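PDB 5KEU: taurine dioxygenase from Burkholderia xenovorans, which probably acts as an iron(II)- and 2-oxoglutarate-dependent dioxygenase of the TfdA family, likely on taurine or a related compound. Local coordinates for residues B[56-61]-B[268-273]; B[122-127]-B[153-158]; B[216-221]-B[244-249]. All coordinates share one frame; numbering follows the deposited sequence. Where two conformers were deposited one is given.

Contact 1: residues B[56-61]-B[268-273]; sequences RWRVVF and NRATAH. With MG (magnesium ion), chain C.
R58 meets A270 and T271 by van der Waals packing of its chain and guanidinium. CG2 of T271 lies 3.6 Å from CB of R58. The side chain of R58 then bends at chi2 (-51°) and carries its outer half past A270. There CB of A270 lies 4.1 Å from CD and 3.9 Å from NH1 of R58, oblique to the guanidinium plane. The R58 and A270 CA atoms are 6.6 Å apart.

The polar groups look to other partners. R58 forms a salt bridge through NH2 with E215. T271 has OG1 between its backbone N and carbonyl carbon (chi1 60°), where it is hydrogen-bonded to D267 O; its methyl is left to face R58.

Metal bonding belongs to the far end of 268-273. H273 binds magnesium through NE2 at 2.1 Å, and H123, D125, N323 and two waters complete the site. In related enzymes of this family iron occupies such a site.

R58 has positive phi (77°). The contact joins the turn that leads from helix 44-57 into strand 59-62 of the larger sheet to the start of the metal-bearing strand 271-274. Its chemistry is nonpolar between the segments, with the arginine charge paired to E215 beyond them.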
loop_
_atom_site.group_PDB
_atom_site.type_symbol
_atom_site.label_atom_id
_atom_site.label_comp_id
_atom_site.label_asym_id
_atom_site.label_seq_id
_atom_site.Cartn_x
_atom_site.Cartn_y
_atom_site.Cartn_z
ATOM N N ARG B 56 -14.114 13.235 -7.865
ATOM C CA ARG B 56 -12.774 13.792 -7.990
ATOM C C ARG B 56 -11.718 12.911 -7.326
ATOM O O ARG B 56 -10.599 12.791 -7.842
ATOM C CB ARG B 56 -12.741 15.201 -7.394
ATOM C CG ARG B 56 -11.360 15.662 -6.987
ATOM C CD ARG B 56 -10.914 16.906 -7.685
ATOM N NE ARG B 56 -11.833 18.015 -7.470
ATOM C CZ ARG B 56 -11.587 19.259 -7.863
ATOM N NH1 ARG B 56 -12.478 20.216 -7.642
ATOM N NH2 ARG B 56 -10.444 19.544 -8.472
ATOM N N TRP B 57 -12.041 12.300 -6.188
ATOM C CA TRP B 57 -11.043 11.588 -5.402
ATOM C C TRP B 57 -11.271 10.080 -5.352
ATOM O O TRP B 57 -10.449 9.368 -4.753
ATOM C CB TRP B 57 -10.976 12.191 -3.987
ATOM C CG TRP B 57 -10.353 13.586 -4.027
ATOM C CD1 TRP B 57 -10.985 14.778 -3.842
ATOM C CD2 TRP B 57 -8.986 13.898 -4.330
ATOM N NE1 TRP B 57 -10.086 15.823 -3.996
ATOM C CE2 TRP B 57 -8.855 15.302 -4.290
ATOM C CE3 TRP B 57 -7.853 13.124 -4.606
ATOM C CZ2 TRP B 57 -7.637 15.950 -4.536
ATOM C CZ3 TRP B 57 -6.640 13.768 -4.841
ATOM C CH2 TRP B 57 -6.547 15.171 -4.810
ATOM N N ARG B 58 -12.353 9.581 -5.967
ATOM C CA ARG B 58 -12.600 8.157 -6.212
ATOM C C ARG B 58 -13.070 7.391 -4.979
ATOM O O ARG B 58 -13.919 6.505 -5.093
ATOM C CB ARG B 58 -11.361 7.442 -6.769
ATOM C CG ARG B 58 -10.625 8.178 -7.891
ATOM C CD ARG B 58 -11.520 8.613 -9.016
ATOM N NE ARG B 58 -10.733 9.339 -10.004
ATOM C CZ ARG B 58 -11.174 9.685 -11.204
ATOM N NH1 ARG B 58 -12.398 9.355 -11.582
ATOM N NH2 ARG B 58 -10.378 10.347 -12.033
ATOM N N VAL B 59 -12.513 7.678 -3.815
ATOM C CA VAL B 59 -13.017 7.111 -2.567
ATOM C C VAL B 59 -12.943 8.204 -1.514
ATOM O O VAL B 59 -11.937 8.915 -1.428
ATOM C CB VAL B 59 -12.236 5.853 -2.118
ATOM C CG1 VAL B 59 -10.705 6.092 -2.052
ATOM C CG2 VAL B 59 -12.761 5.346 -0.782
ATOM N N VAL B 60 -14.017 8.373 -0.742
ATOM C CA VAL B 60 -14.020 9.374 0.316
ATOM C C VAL B 60 -14.268 8.679 1.646
ATOM O O VAL B 60 -14.935 7.640 1.716
ATOM C CB VAL B 60 -15.052 10.506 0.074
ATOM C CG1 VAL B 60 -14.700 11.290 -1.202
ATOM C CG2 VAL B 60 -16.491 9.969 0.010
ATOM N N PHE B 61 -13.708 9.255 2.704
ATOM C CA PHE B 61 -13.738 8.655 4.028
ATOM C C PHE B 61 -14.348 9.623 5.029
ATOM O O PHE B 61 -14.187 10.840 4.915
ATOM C CB PHE B 61 -12.327 8.256 4.487
ATOM C CG PHE B 61 -11.631 7.320 3.534
ATOM C CD1 PHE B 61 -11.932 5.959 3.524
ATOM C CD2 PHE B 61 -10.683 7.803 2.639
ATOM C CE1 PHE B 61 -11.280 5.085 2.657
ATOM C CE2 PHE B 61 -10.028 6.945 1.763
ATOM C CZ PHE B 61 -10.315 5.583 1.772
ATOM N N ASN B 268 -17.000 2.505 -7.647
ATOM C CA ASN B 268 -16.675 1.231 -8.283
ATOM C C ASN B 268 -16.449 1.375 -9.788
ATOM O O ASN B 268 -15.946 0.440 -10.419
ATOM C CB ASN B 268 -17.835 0.255 -7.989
ATOM C CG ASN B 268 -17.428 -1.226 -7.956
ATOM O OD1 ASN B 268 -16.428 -1.604 -7.324
ATOM N ND2 ASN B 268 -18.255 -2.091 -8.614
ATOM N N ARG B 269 -16.863 2.484 -10.386
ATOM C CA ARG B 269 -16.656 2.650 -11.814
ATOM C C ARG B 269 -15.242 3.104 -12.146
ATOM O O ARG B 269 -14.868 3.106 -13.325
ATOM C CB ARG B 269 -17.670 3.654 -12.367
ATOM C CG ARG B 269 -19.114 3.287 -12.037
ATOM C CD ARG B 269 -20.063 4.471 -12.278
ATOM N NE ARG B 269 -19.753 5.569 -11.365
ATOM C CZ ARG B 269 -20.482 6.673 -11.236
ATOM N NH1 ARG B 269 -21.605 6.834 -11.930
ATOM N NH2 ARG B 269 -20.083 7.620 -10.398
ATOM N N ALA B 270 -14.447 3.485 -11.136
ATOM C CA ALA B 270 -13.146 4.084 -11.376
ATOM C C ALA B 270 -12.053 3.493 -10.491
ATOM O O ALA B 270 -10.927 3.998 -10.515
ATOM C CB ALA B 270 -13.206 5.605 -11.157
ATOM N N THR B 271 -12.350 2.446 -9.722
ATOM C CA THR B 271 -11.401 1.922 -8.750
ATOM C C THR B 271 -11.426 0.409 -8.742
ATOM O O THR B 271 -12.379 -0.228 -9.196
ATOM C CB THR B 271 -11.703 2.384 -7.310
ATOM O OG1 THR B 271 -13.016 1.933 -6.926
ATOM C CG2 THR B 271 -11.613 3.898 -7.185
ATOM N N ALA B 272 -10.358 -0.155 -8.198
ATOM C CA ALA B 272 -10.353 -1.491 -7.624
ATOM C C ALA B 272 -9.881 -1.348 -6.184
ATOM O O ALA B 272 -9.279 -0.332 -5.815
ATOM C CB ALA B 272 -9.433 -2.459 -8.393
ATOM N N HIS B 273 -10.160 -2.357 -5.358
ATOM C CA HIS B 273 -9.732 -2.294 -3.967
ATOM C C HIS B 273 -9.207 -3.650 -3.514
ATOM O O HIS B 273 -9.354 -4.675 -4.188
ATOM C CB HIS B 273 -10.852 -1.805 -3.037
ATOM C CG HIS B 273 -12.094 -2.640 -3.114
ATOM N ND1 HIS B 273 -13.046 -2.455 -4.094
ATOM C CD2 HIS B 273 -12.527 -3.678 -2.359
ATOM C CE1 HIS B 273 -14.010 -3.345 -3.944
ATOM N NE2 HIS B 273 -13.718 -4.103 -2.903
HETATM MG MG MG C . -14.630 -5.969 -2.794
HETATM O O HOH W 1 -16.154 -5.312 -1.722
HETATM O O HOH W 2 -13.624 -6.377 -1.007
#

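Contact 2: residues B[122-127]-B[153-158]; sequences WHTDVT and TNLALA. With MG (magnesium ion), chain C.
Strand 122-123, weakly bonded, and strand 150-154 approach across the four-stranded antiparallel sheet with strand 271-274 between them, and W122 CA to T153 CA is 8.7 Å. This sheet is part of the double-stranded beta-helix (jelly-roll) core expected of the TfdA family. Segment 122-127 carries the His-X-Asp part of its metal-binding facial triad, H123 and D125.

W122 makes the larger side-chain contact. Its six-membered ring reaches T153 edge first, with CZ3 3.5 Å from T153 N near the ring plane. The same carbon, W122 CZ3, lies 3.7 Å from T153 CG2. T153 has OG1 anti to its own backbone N (chi1 -173°), which leaves the methyl beside the indole and lets OG1 hydrogen-bond to A247 O. In the second contact T124 and L155 lie alongside each other and run opposite ways. L155 CD1 approaches T124 OG1 to 3.8 Å, while that hydroxyl is hydrogen-bonded to T271 O.

H123 CB points away from 153-158, and the H123 imidazole reaches magnesium through NE2 at 1.9 Å. D125 adds OD1, 2.2 Å from the magnesium. After H123 the chain makes a type II beta turn from T124 to T127, and D125 is the second residue of that turn.

The other segment passes from strand into helix 155-161. N154 is its N-cap: OD1 of N154 accepts from L157 N at 2.9 Å in a nearly straight bond (176°), with the donor above the carbonyl plane.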
loop_
_atom_site.group_PDB
_atom_site.type_symbol
_atom_site.label_atom_id
_atom_site.label_comp_id
_atom_site.label_asym_id
_atom_site.label_seq_id
_atom_site.Cartn_x
_atom_site.Cartn_y
_atom_site.Cartn_z
ATOM N N TRP B 122 -6.841 -7.840 -5.575
ATOM C CA TRP B 122 -7.346 -6.571 -6.099
ATOM C C TRP B 122 -8.548 -6.817 -6.990
ATOM O O TRP B 122 -8.505 -7.691 -7.861
ATOM C CB TRP B 122 -6.263 -5.852 -6.895
ATOM C CG TRP B 122 -5.231 -5.200 -6.039
ATOM C CD1 TRP B 122 -4.024 -5.729 -5.628
ATOM C CD2 TRP B 122 -5.307 -3.885 -5.481
ATOM N NE1 TRP B 122 -3.350 -4.805 -4.854
ATOM C CE2 TRP B 122 -4.116 -3.669 -4.749
ATOM C CE3 TRP B 122 -6.276 -2.873 -5.514
ATOM C CZ2 TRP B 122 -3.860 -2.473 -4.084
ATOM C CZ3 TRP B 122 -6.017 -1.669 -4.852
ATOM C CH2 TRP B 122 -4.821 -1.489 -4.140
ATOM N N HIS B 123 -9.613 -6.038 -6.798
ATOM C CA HIS B 123 -10.821 -6.302 -7.579
ATOM C C HIS B 123 -11.745 -5.096 -7.579
ATOM O O HIS B 123 -11.692 -4.230 -6.699
ATOM C CB HIS B 123 -11.603 -7.502 -7.033
ATOM C CG HIS B 123 -12.133 -7.266 -5.655
ATOM N ND1 HIS B 123 -11.314 -7.220 -4.549
ATOM C CD2 HIS B 123 -13.389 -7.015 -5.210
ATOM C CE1 HIS B 123 -12.043 -6.967 -3.474
ATOM N NE2 HIS B 123 -13.309 -6.846 -3.845
ATOM N N THR B 124 -12.613 -5.078 -8.581
ATOM C CA THR B 124 -13.748 -4.172 -8.647
ATOM C C THR B 124 -14.976 -5.023 -8.365
ATOM O O THR B 124 -15.084 -6.132 -8.887
ATOM C CB THR B 124 -13.813 -3.503 -10.015
ATOM O OG1 THR B 124 -12.577 -2.774 -10.239
ATOM C CG2 THR B 124 -14.940 -2.516 -10.076
ATOM N N ASP B 125 -15.868 -4.545 -7.509
ATOM C CA ASP B 125 -16.918 -5.434 -7.005
ATOM C C ASP B 125 -17.885 -5.881 -8.096
ATOM O O ASP B 125 -18.401 -5.067 -8.860
ATOM C CB ASP B 125 -17.692 -4.751 -5.896
ATOM C CG ASP B 125 -16.923 -4.726 -4.594
ATOM O OD1 ASP B 125 -16.057 -5.626 -4.375
ATOM O OD2 ASP B 125 -17.195 -3.806 -3.803
ATOM N N VAL B 126 -18.174 -7.184 -8.116
ATOM C CA VAL B 126 -19.219 -7.799 -8.928
ATOM C C VAL B 126 -19.067 -7.527 -10.415
ATOM O O VAL B 126 -20.070 -7.432 -11.131
ATOM C CB VAL B 126 -20.636 -7.366 -8.482
ATOM C CG1 VAL B 126 -21.646 -8.470 -8.813
ATOM C CG2 VAL B 126 -20.687 -7.031 -7.008
ATOM N N THR B 127 -17.832 -7.408 -10.908
ATOM C CA THR B 127 -17.720 -7.194 -12.346
ATOM C C THR B 127 -18.028 -8.448 -13.153
ATOM O O THR B 127 -18.095 -8.364 -14.380
ATOM C CB THR B 127 -16.344 -6.644 -12.743
ATOM O OG1 THR B 127 -15.296 -7.543 -12.358
ATOM C CG2 THR B 127 -16.119 -5.279 -12.116
ATOM N N THR B 153 -7.162 1.525 -5.644
ATOM C CA THR B 153 -6.325 2.058 -6.706
ATOM C C THR B 153 -7.192 2.802 -7.720
ATOM O O THR B 153 -8.372 2.483 -7.917
ATOM C CB THR B 153 -5.508 0.953 -7.375
ATOM O OG1 THR B 153 -4.584 1.542 -8.299
ATOM C CG2 THR B 153 -6.423 -0.062 -8.105
ATOM N N ASN B 154 -6.589 3.801 -8.350
ATOM C CA ASN B 154 -7.271 4.711 -9.268
ATOM C C ASN B 154 -7.099 4.178 -10.688
ATOM O O ASN B 154 -6.031 4.309 -11.287
ATOM C CB ASN B 154 -6.698 6.121 -9.119
ATOM C CG ASN B 154 -7.398 7.136 -10.005
ATOM O OD1 ASN B 154 -8.015 6.784 -11.003
ATOM N ND2 ASN B 154 -7.279 8.409 -9.652
ATOM N N LEU B 155 -8.162 3.592 -11.235
ATOM C CA LEU B 155 -8.095 2.972 -12.555
ATOM C C LEU B 155 -8.308 3.972 -13.692
ATOM O O LEU B 155 -7.986 3.661 -14.846
ATOM C CB LEU B 155 -9.131 1.838 -12.650
ATOM C CG LEU B 155 -8.915 0.680 -11.665
ATOM C CD1 LEU B 155 -9.968 -0.434 -11.773
ATOM C CD2 LEU B 155 -7.539 0.071 -11.911
ATOM N N ALA B 156 -8.834 5.161 -13.406
ATOM C CA ALA B 156 -8.804 6.217 -14.413
ATOM C C ALA B 156 -7.373 6.684 -14.639
ATOM O O ALA B 156 -6.906 6.785 -15.780
ATOM C CB ALA B 156 -9.695 7.388 -13.982
ATOM N N LEU B 157 -6.652 6.949 -13.542
ATOM C CA LEU B 157 -5.237 7.283 -13.633
ATOM C C LEU B 157 -4.438 6.155 -14.277
ATOM O O LEU B 157 -3.546 6.403 -15.103
ATOM C CB LEU B 157 -4.696 7.580 -12.226
ATOM C CG LEU B 157 -3.228 7.943 -12.130
ATOM C CD1 LEU B 157 -2.974 9.233 -12.905
ATOM C CD2 LEU B 157 -2.869 8.082 -10.662
ATOM N N ALA B 158 -4.723 4.904 -13.893
ATOM C CA ALA B 158 -4.013 3.786 -14.498
ATOM C C ALA B 158 -4.130 3.819 -16.018
ATOM O O ALA B 158 -3.142 3.595 -16.724
ATOM C CB ALA B 158 -4.530 2.455 -13.939
HETATM MG MG MG C . -14.630 -5.969 -2.794
HETATM O O HOH W 1 -16.154 -5.312 -1.722
HETATM O O HOH W 2 -13.624 -6.377 -1.007
#

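Contact 3: residues B[216-221]-B[244-249]; sequences RVLYVS and WEHATR. With FMT (formic acid), chain D.
Segment 216-221 leaves strand 216-218 through an inverse gamma turn centred on Y219 and runs past the C-terminal end of helix 233-247. The closest CA pairs are V220 with W244 at 7.0 Å and L218 with A247 at 7.7 Å.

W244 and V220 carry the polar link. W244 NE1 donates to V220 O at 2.8 Å. The bond is bent, with an N-H...O angle of 137°, and the oxygen lies 24° out of the indole plane. In W244 chi1 puts CG beside the backbone N, and chi2 (-21°) turns the NE1 side of the ring toward V220. V220 also packs against the edge of this ring: V220 CB is 3.9 Å from W244 CD1, and V220 CG2 lies in the ring plane. V220 CG2 also touches A247 CB at 4.0 Å.

L218 CD2 meets the H246 ring at its edge, 4.1 Å from CD2 of H246. H246 NE2 is hydrogen-bonded to A158 O of helix 155-161.

The contact thus combines one polar bond to a loop carbonyl with aliphatic packing. The indole N-H satisfies V220 O, though by a bent bond, while W244 CD1 packs against V220 CB.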
loop_
_atom_site.group_PDB
_atom_site.type_symbol
_atom_site.label_atom_id
_atom_site.label_comp_id
_atom_site.label_asym_id
_atom_site.label_seq_id
_atom_site.Cartn_x
_atom_site.Cartn_y
_atom_site.Cartn_z
ATOM N N ARG B 216 -11.943 7.667 -19.346
ATOM C CA ARG B 216 -11.633 6.285 -19.652
ATOM C C ARG B 216 -10.977 5.633 -18.445
ATOM O O ARG B 216 -10.061 6.200 -17.848
ATOM C CB ARG B 216 -10.720 6.221 -20.869
ATOM C CG ARG B 216 -11.513 6.608 -22.132
ATOM C CD ARG B 216 -10.668 6.745 -23.369
ATOM N NE ARG B 216 -11.471 7.403 -24.398
ATOM C CZ ARG B 216 -11.311 7.228 -25.702
ATOM N NH1 ARG B 216 -10.373 6.411 -26.154
ATOM N NH2 ARG B 216 -12.094 7.870 -26.552
ATOM N N VAL B 217 -11.449 4.441 -18.103
ATOM C CA VAL B 217 -11.022 3.702 -16.923
ATOM C C VAL B 217 -10.476 2.355 -17.370
ATOM O O VAL B 217 -11.118 1.653 -18.158
ATOM C CB VAL B 217 -12.195 3.508 -15.941
ATOM C CG1 VAL B 217 -11.826 2.518 -14.855
ATOM C CG2 VAL B 217 -12.645 4.856 -15.356
ATOM N N LEU B 218 -9.312 1.981 -16.845
ATOM C CA LEU B 218 -8.716 0.688 -17.163
ATOM C C LEU B 218 -9.431 -0.354 -16.309
ATOM O O LEU B 218 -9.065 -0.613 -15.165
ATOM C CB LEU B 218 -7.211 0.710 -16.910
ATOM C CG LEU B 218 -6.462 -0.569 -17.289
ATOM C CD1 LEU B 218 -6.614 -0.819 -18.803
ATOM C CD2 LEU B 218 -4.981 -0.448 -16.902
ATOM N N TYR B 219 -10.469 -0.964 -16.889
ATOM C CA TYR B 219 -11.468 -1.735 -16.139
ATOM C C TYR B 219 -11.018 -3.190 -15.972
ATOM O O TYR B 219 -11.635 -4.107 -16.488
ATOM C CB TYR B 219 -12.811 -1.648 -16.873
ATOM C CG TYR B 219 -14.057 -1.862 -16.037
ATOM C CD1 TYR B 219 -14.333 -1.056 -14.938
ATOM C CD2 TYR B 219 -14.976 -2.864 -16.365
ATOM C CE1 TYR B 219 -15.503 -1.251 -14.169
ATOM C CE2 TYR B 219 -16.151 -3.061 -15.611
ATOM C CZ TYR B 219 -16.403 -2.251 -14.522
ATOM O OH TYR B 219 -17.560 -2.425 -13.778
ATOM N N VAL B 220 -9.910 -3.411 -15.252
ATOM C CA VAL B 220 -9.240 -4.715 -15.319
ATOM C C VAL B 220 -9.412 -5.560 -14.056
ATOM O O VAL B 220 -8.726 -6.579 -13.911
ATOM C CB VAL B 220 -7.753 -4.560 -15.689
ATOM C CG1 VAL B 220 -7.645 -4.060 -17.110
ATOM C CG2 VAL B 220 -7.035 -3.585 -14.753
ATOM N N SER B 221 -10.336 -5.201 -13.167
ATOM C CA SER B 221 -10.799 -6.018 -12.030
ATOM C C SER B 221 -10.048 -7.342 -11.827
ATOM O O SER B 221 -10.519 -8.403 -12.262
ATOM C CB SER B 221 -12.299 -6.296 -12.216
ATOM O OG SER B 221 -12.855 -6.767 -11.004
ATOM N N TRP B 244 -2.282 -5.712 -15.039
ATOM C CA TRP B 244 -2.547 -5.847 -13.609
ATOM C C TRP B 244 -1.392 -5.306 -12.773
ATOM O O TRP B 244 -1.609 -4.667 -11.733
ATOM C CB TRP B 244 -2.803 -7.318 -13.266
ATOM C CG TRP B 244 -4.169 -7.809 -13.745
ATOM C CD1 TRP B 244 -5.274 -7.056 -14.042
ATOM C CD2 TRP B 244 -4.525 -9.165 -13.986
ATOM N NE1 TRP B 244 -6.321 -7.887 -14.447
ATOM C CE2 TRP B 244 -5.877 -9.186 -14.408
ATOM C CE3 TRP B 244 -3.832 -10.376 -13.876
ATOM C CZ2 TRP B 244 -6.540 -10.369 -14.715
ATOM C CZ3 TRP B 244 -4.503 -11.559 -14.179
ATOM C CH2 TRP B 244 -5.843 -11.543 -14.587
ATOM N N GLU B 245 -0.158 -5.610 -13.174
ATOM C CA GLU B 245 1.012 -5.011 -12.537
ATOM C C GLU B 245 0.930 -3.490 -12.607
ATOM O O GLU B 245 1.179 -2.784 -11.623
ATOM C CB GLU B 245 2.257 -5.578 -13.237
ATOM C CG GLU B 245 3.600 -4.916 -13.076
ATOM C CD GLU B 245 4.678 -5.590 -13.961
ATOM O OE1 GLU B 245 4.628 -5.480 -15.232
ATOM O OE2 GLU B 245 5.560 -6.263 -13.373
ATOM N N HIS B 246 0.550 -2.974 -13.775
ATOM C CA HIS B 246 0.440 -1.532 -13.956
ATOM C C HIS B 246 -0.653 -0.942 -13.063
ATOM O O HIS B 246 -0.460 0.097 -12.425
ATOM C CB HIS B 246 0.155 -1.238 -15.436
ATOM C CG HIS B 246 -0.083 0.215 -15.721
ATOM N ND1 HIS B 246 0.933 1.147 -15.724
ATOM C CD2 HIS B 246 -1.224 0.899 -15.970
ATOM C CE1 HIS B 246 0.429 2.344 -15.985
ATOM N NE2 HIS B 246 -0.879 2.223 -16.129
ATOM N N ALA B 247 -1.813 -1.588 -13.004
ATOM C CA ALA B 247 -2.945 -0.992 -12.308
ATOM C C ALA B 247 -2.733 -0.926 -10.804
ATOM O O ALA B 247 -3.486 -0.223 -10.124
ATOM C CB ALA B 247 -4.236 -1.779 -12.596
ATOM N N THR B 248 -1.758 -1.663 -10.272
ATOM C CA THR B 248 -1.515 -1.704 -8.844
ATOM C C THR B 248 -0.214 -0.998 -8.468
ATOM O O THR B 248 0.321 -1.250 -7.386
ATOM C CB THR B 248 -1.526 -3.152 -8.334
ATOM O OG1 THR B 248 -0.569 -3.936 -9.056
ATOM C CG2 THR B 248 -2.920 -3.766 -8.534
ATOM N N ARG B 249 0.304 -0.129 -9.342
ATOM C CA ARG B 249 1.432 0.722 -8.964
ATOM C C ARG B 249 1.118 1.428 -7.644
ATOM O O ARG B 249 0.026 1.993 -7.491
ATOM C CB ARG B 249 1.718 1.801 -10.029
ATOM C CG ARG B 249 2.308 1.342 -11.369
ATOM C CD ARG B 249 3.715 0.770 -11.236
ATOM N NE ARG B 249 4.522 1.630 -10.383
ATOM C CZ ARG B 249 5.522 1.206 -9.626
ATOM N NH1 ARG B 249 6.172 2.073 -8.856
ATOM N NH2 ARG B 249 5.873 -0.080 -9.648
HETATM C C FMT D . 9.129 3.562 -8.289
HETATM O O1 FMT D . 8.254 3.407 -7.431
HETATM O O2 FMT D . 9.075 4.368 -9.224
#

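From the N terminus, 56-61 comes first and is joined much later by 268-273, so contact 1 closes a long loop. Contacts 2 and 3 are both nested within it. They lie in series: 122-127 with 153-158 closes before 216-221 with 244-249 opens. Contact 1 ties the larger mixed sheet to strand 271-274 of the four-stranded sheet. Contact 2 spans that same sheet from 122-123 to 150-154, and both contacts share the magnesium and its waters. H273 N lies 2.8 Å from H123 O, a probable hydrogen bond between them. Contact 3 joins strand 216-218 of the five-stranded sheet to helix 233-247, beside contact 2.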